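Local coordinates for protein anti-sigma-E factor RseA (Escherichia coli, PDB 3M4W) that holds the extracytoplasmic-function sigma factor sigma-E inactive until regulated intramembrane proteolysis, triggered by an extracytoplasmic signal, releases the sigma factor, at residues Y60-Q63 and R64-S68. Sequence-based numbering, arbitrary orientation.
Sequences YELQ and RRLHS. With ZN (zinc ion), chain M.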
ATOM      1  N   TYR E  60      25.859  -3.567  -7.922  1.00 46.55           N
ATOM      2  CA  TYR E  60      25.356  -4.763  -7.254  1.00 38.00           C
ATOM      3  C   TYR E  60      24.038  -5.136  -7.937  1.00 40.11           C
ATOM      4  O   TYR E  60      23.784  -6.303  -8.228  1.00 41.44           O
ATOM      5  CB  TYR E  60      25.105  -4.469  -5.768  1.00 35.44           C
ATOM      6  CG  TYR E  60      24.082  -5.373  -5.109  1.00 37.66           C
ATOM      7  CD1 TYR E  60      24.362  -6.704  -4.849  1.00 34.04           C
ATOM      8  CD2 TYR E  60      22.824  -4.891  -4.767  1.00 33.58           C
ATOM      9  CE1 TYR E  60      23.416  -7.536  -4.266  1.00 34.26           C
ATOM     10  CE2 TYR E  60      21.866  -5.718  -4.184  1.00 32.61           C
ATOM     11  CZ  TYR E  60      22.167  -7.035  -3.938  1.00 29.87           C
ATOM     12  OH  TYR E  60      21.211  -7.859  -3.387  1.00 35.10           O
ATOM     13  N   GLU E  61      23.210  -4.128  -8.198  1.00 34.90           N
ATOM     14  CA  GLU E  61      21.922  -4.353  -8.830  1.00 39.57           C
ATOM     15  C   GLU E  61      22.122  -4.877 -10.247  1.00 47.95           C
ATOM     16  O   GLU E  61      21.524  -5.882 -10.628  1.00 49.23           O
ATOM     17  CB  GLU E  61      21.105  -3.056  -8.867  1.00 43.22           C
ATOM     18  CG  GLU E  61      20.575  -2.575  -7.511  1.00 41.80           C
ATOM     19  CD  GLU E  61      19.785  -3.641  -6.768  1.00 43.12           C
ATOM     20  OE1 GLU E  61      19.101  -4.453  -7.426  1.00 44.53           O
ATOM     21  OE2 GLU E  61      19.841  -3.665  -5.521  1.00 63.20           O
ATOM     22  N   LEU E  62      22.968  -4.188 -11.015  1.00 50.42           N
ATOM     23  CA  LEU E  62      23.276  -4.558 -12.399  1.00 48.14           C
ATOM     24  C   LEU E  62      23.667  -6.029 -12.442  1.00 47.00           C
ATOM     25  O   LEU E  62      23.225  -6.774 -13.309  1.00 44.38           O
ATOM     26  CB  LEU E  62      24.439  -3.710 -12.927  1.00 45.99           C
ATOM     27  CG  LEU E  62      24.503  -3.249 -14.394  1.00 60.70           C
ATOM     28  CD1 LEU E  62      25.975  -3.147 -14.791  1.00 52.80           C
ATOM     29  CD2 LEU E  62      23.784  -4.216 -15.335  1.00 45.18           C
ATOM     30  N   GLN E  63      24.491  -6.432 -11.479  1.00 47.98           N
ATOM     31  CA  GLN E  63      24.981  -7.807 -11.345  1.00 51.86           C
ATOM     32  C   GLN E  63      23.852  -8.796 -11.058  1.00 52.83           C
ATOM     33  O   GLN E  63      23.787  -9.872 -11.669  1.00 52.89           O
ATOM     34  CB  GLN E  63      25.990  -7.883 -10.199  1.00 53.38           C
ATOM     35  CG  GLN E  63      27.303  -8.569 -10.512  1.00 65.24           C
ATOM     36  CD  GLN E  63      28.424  -7.581 -10.765  1.00 73.72           C
ATOM     37  OE1 GLN E  63      29.598  -7.901 -10.576  1.00 77.88           O
ATOM     38  NE2 GLN E  63      28.069  -6.372 -11.201  1.00 73.23           N
ATOM     39  N   ARG E  64      22.982  -8.437 -10.112  1.00 58.06           N
ATOM     40  CA  ARG E  64      21.849  -9.285  -9.725  1.00 51.70           C
ATOM     41  C   ARG E  64      21.020  -9.719 -10.920  1.00 46.47           C
ATOM     42  O   ARG E  64      20.557 -10.857 -10.988  1.00 46.89           O
ATOM     43  CB  ARG E  64      20.915  -8.546  -8.759  1.00 46.94           C
ATOM     44  CG  ARG E  64      21.401  -8.445  -7.338  1.00 48.28           C
ATOM     45  CD  ARG E  64      20.213  -8.412  -6.386  1.00 42.99           C
ATOM     46  NE  ARG E  64      19.341  -7.253  -6.591  1.00 39.04           N
ATOM     47  CZ  ARG E  64      18.016  -7.326  -6.564  1.00 34.44           C
ATOM     48  NH1 ARG E  64      17.435  -8.499  -6.347  1.00 25.15           N
ATOM     49  NH2 ARG E  64      17.277  -6.242  -6.759  1.00 38.12           N
ATOM     50  N   ARG E  65      20.817  -8.789 -11.842  1.00 40.25           N
ATOM     51  CA  ARG E  65      20.017  -9.035 -13.034  1.00 46.69           C
ATOM     52  C   ARG E  65      20.808  -9.717 -14.157  1.00 48.60           C
ATOM     53  O   ARG E  65      20.243 -10.468 -14.957  1.00 60.19           O
ATOM     54  CB  ARG E  65      19.415  -7.709 -13.506  1.00 36.79           C
ATOM     55  CG  ARG E  65      18.578  -7.039 -12.424  1.00 38.42           C
ATOM     56  CD  ARG E  65      18.151  -5.635 -12.809  1.00 40.91           C
ATOM     57  NE  ARG E  65      17.091  -5.111 -11.940  1.00 36.49           N
ATOM     58  CZ  ARG E  65      17.213  -4.887 -10.633  1.00 48.07           C
ATOM     59  NH1 ARG E  65      18.359  -5.136 -10.011  1.00 35.68           N
ATOM     60  NH2 ARG E  65      16.183  -4.405  -9.944  1.00 33.83           N
ATOM     61  N   LEU E  66      22.110  -9.467 -14.217  1.00 49.43           N
ATOM     62  CA  LEU E  66      22.930 -10.101 -15.241  1.00 46.20           C
ATOM     63  C   LEU E  66      23.195 -11.542 -14.849  1.00 44.00           C
ATOM     64  O   LEU E  66      23.670 -12.320 -15.666  1.00 44.57           O
ATOM     65  CB  LEU E  66      24.276  -9.394 -15.400  1.00 45.28           C
ATOM     66  CG  LEU E  66      24.376  -8.051 -16.121  1.00 48.51           C
ATOM     67  CD1 LEU E  66      25.836  -7.642 -16.145  1.00 39.73           C
ATOM     68  CD2 LEU E  66      23.843  -8.155 -17.542  1.00 44.85           C
ATOM     69  N   HIS E  67      22.876 -11.896 -13.605  1.00 45.67           N
ATOM     70  CA  HIS E  67      23.130 -13.247 -13.113  1.00 46.64           C
ATOM     71  C   HIS E  67      21.936 -13.963 -12.489  1.00 53.01           C
ATOM     72  O   HIS E  67      22.105 -14.822 -11.625  1.00 55.07           O
ATOM     73  CB  HIS E  67      24.285 -13.210 -12.101  1.00 48.47           C
ATOM     74  CG  HIS E  67      25.596 -12.802 -12.700  1.00 52.62           C
ATOM     75  ND1 HIS E  67      26.500 -13.711 -13.204  1.00 46.71           N
ATOM     76  CD2 HIS E  67      26.121 -11.577 -12.946  1.00 53.24           C
ATOM     77  CE1 HIS E  67      27.522 -13.067 -13.738  1.00 58.91           C
ATOM     78  NE2 HIS E  67      27.315 -11.770 -13.596  1.00 48.24           N
ATOM     79  N   SER E  68      20.730 -13.623 -12.924  1.00 53.78           N
ATOM     80  CA  SER E  68      19.544 -14.270 -12.383  1.00 62.35           C
ATOM     81  C   SER E  68      19.350 -15.647 -13.024  1.00 66.12           C
ATOM     82  O   SER E  68      18.563 -15.804 -13.958  1.00 63.04           O
ATOM     83  CB  SER E  68      18.320 -13.381 -12.619  1.00 57.64           C
ATOM     84  OG  SER E  68      18.393 -12.738 -13.880  1.00 50.02           O
TER
HETATM   85 ZN    ZN M   4      25.641 -15.449 -14.541  1.00 76.12          ZN
HETATM   86  O   HOH W   1      26.027 -17.076 -13.566  1.00 30.30           O
HETATM   87  O   HOH W   2      24.888 -14.216 -16.292  1.00 50.68           O
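Arg-64 and Arg-65 reach back along helix 50-66 to a single carboxylate oxygen, OE1 of Glu-61. The Glu-61 chain bends at chi2 (-53°), and OE1 then accepts three N-H groups. Arg-64 grips it side-on: NH2 arrives on the syn lone pair at 2.6 Å from OE1, while NE, more bent, meets OE1 from above the carboxylate plane. Arg-65 NH1 takes the anti lone pair of OE1 at 2.8 Å, with a nearly straight N-H (162°), and adds a weak bond to the backbone O of Glu-61, whose main acceptance is from Arg-65 N. Both guanidinium groups keep OE1 near their own planes, yet stand steeply to the carboxylate, Arg-64 by 81°. The Arg-64 chain also runs over one face of the Tyr-60 ring, its CG 4.0 Å from the ring centroid in a CH-pi contact. Tyr-60 O and Leu-62 O receive the helical N-H groups of Arg-64 and Leu-66, and Leu-62 CD2 packs on Leu-66 CG at 4.0 Å. Helical geometry ends at His-67, whose ND1 binds the zinc ion at 2.4 Å, with two waters also coordinated; Ser-68 OG donates to Arg-65 O. A chain of another protein supplies further partners: a basic side chain pairs with Glu-61 OE2, an acidic one is the second partner of Arg-64 NH2, and its backbone bonds Tyr-60 OH. In this periplasmic part of RseA, where residues 60-66 lie in the primary RseB-binding region, the intrahelical network probably balances charge and presets Glu-61 and Arg-64 for the partner's complementary charges; Arg-65 makes only a weak, long ion pair there.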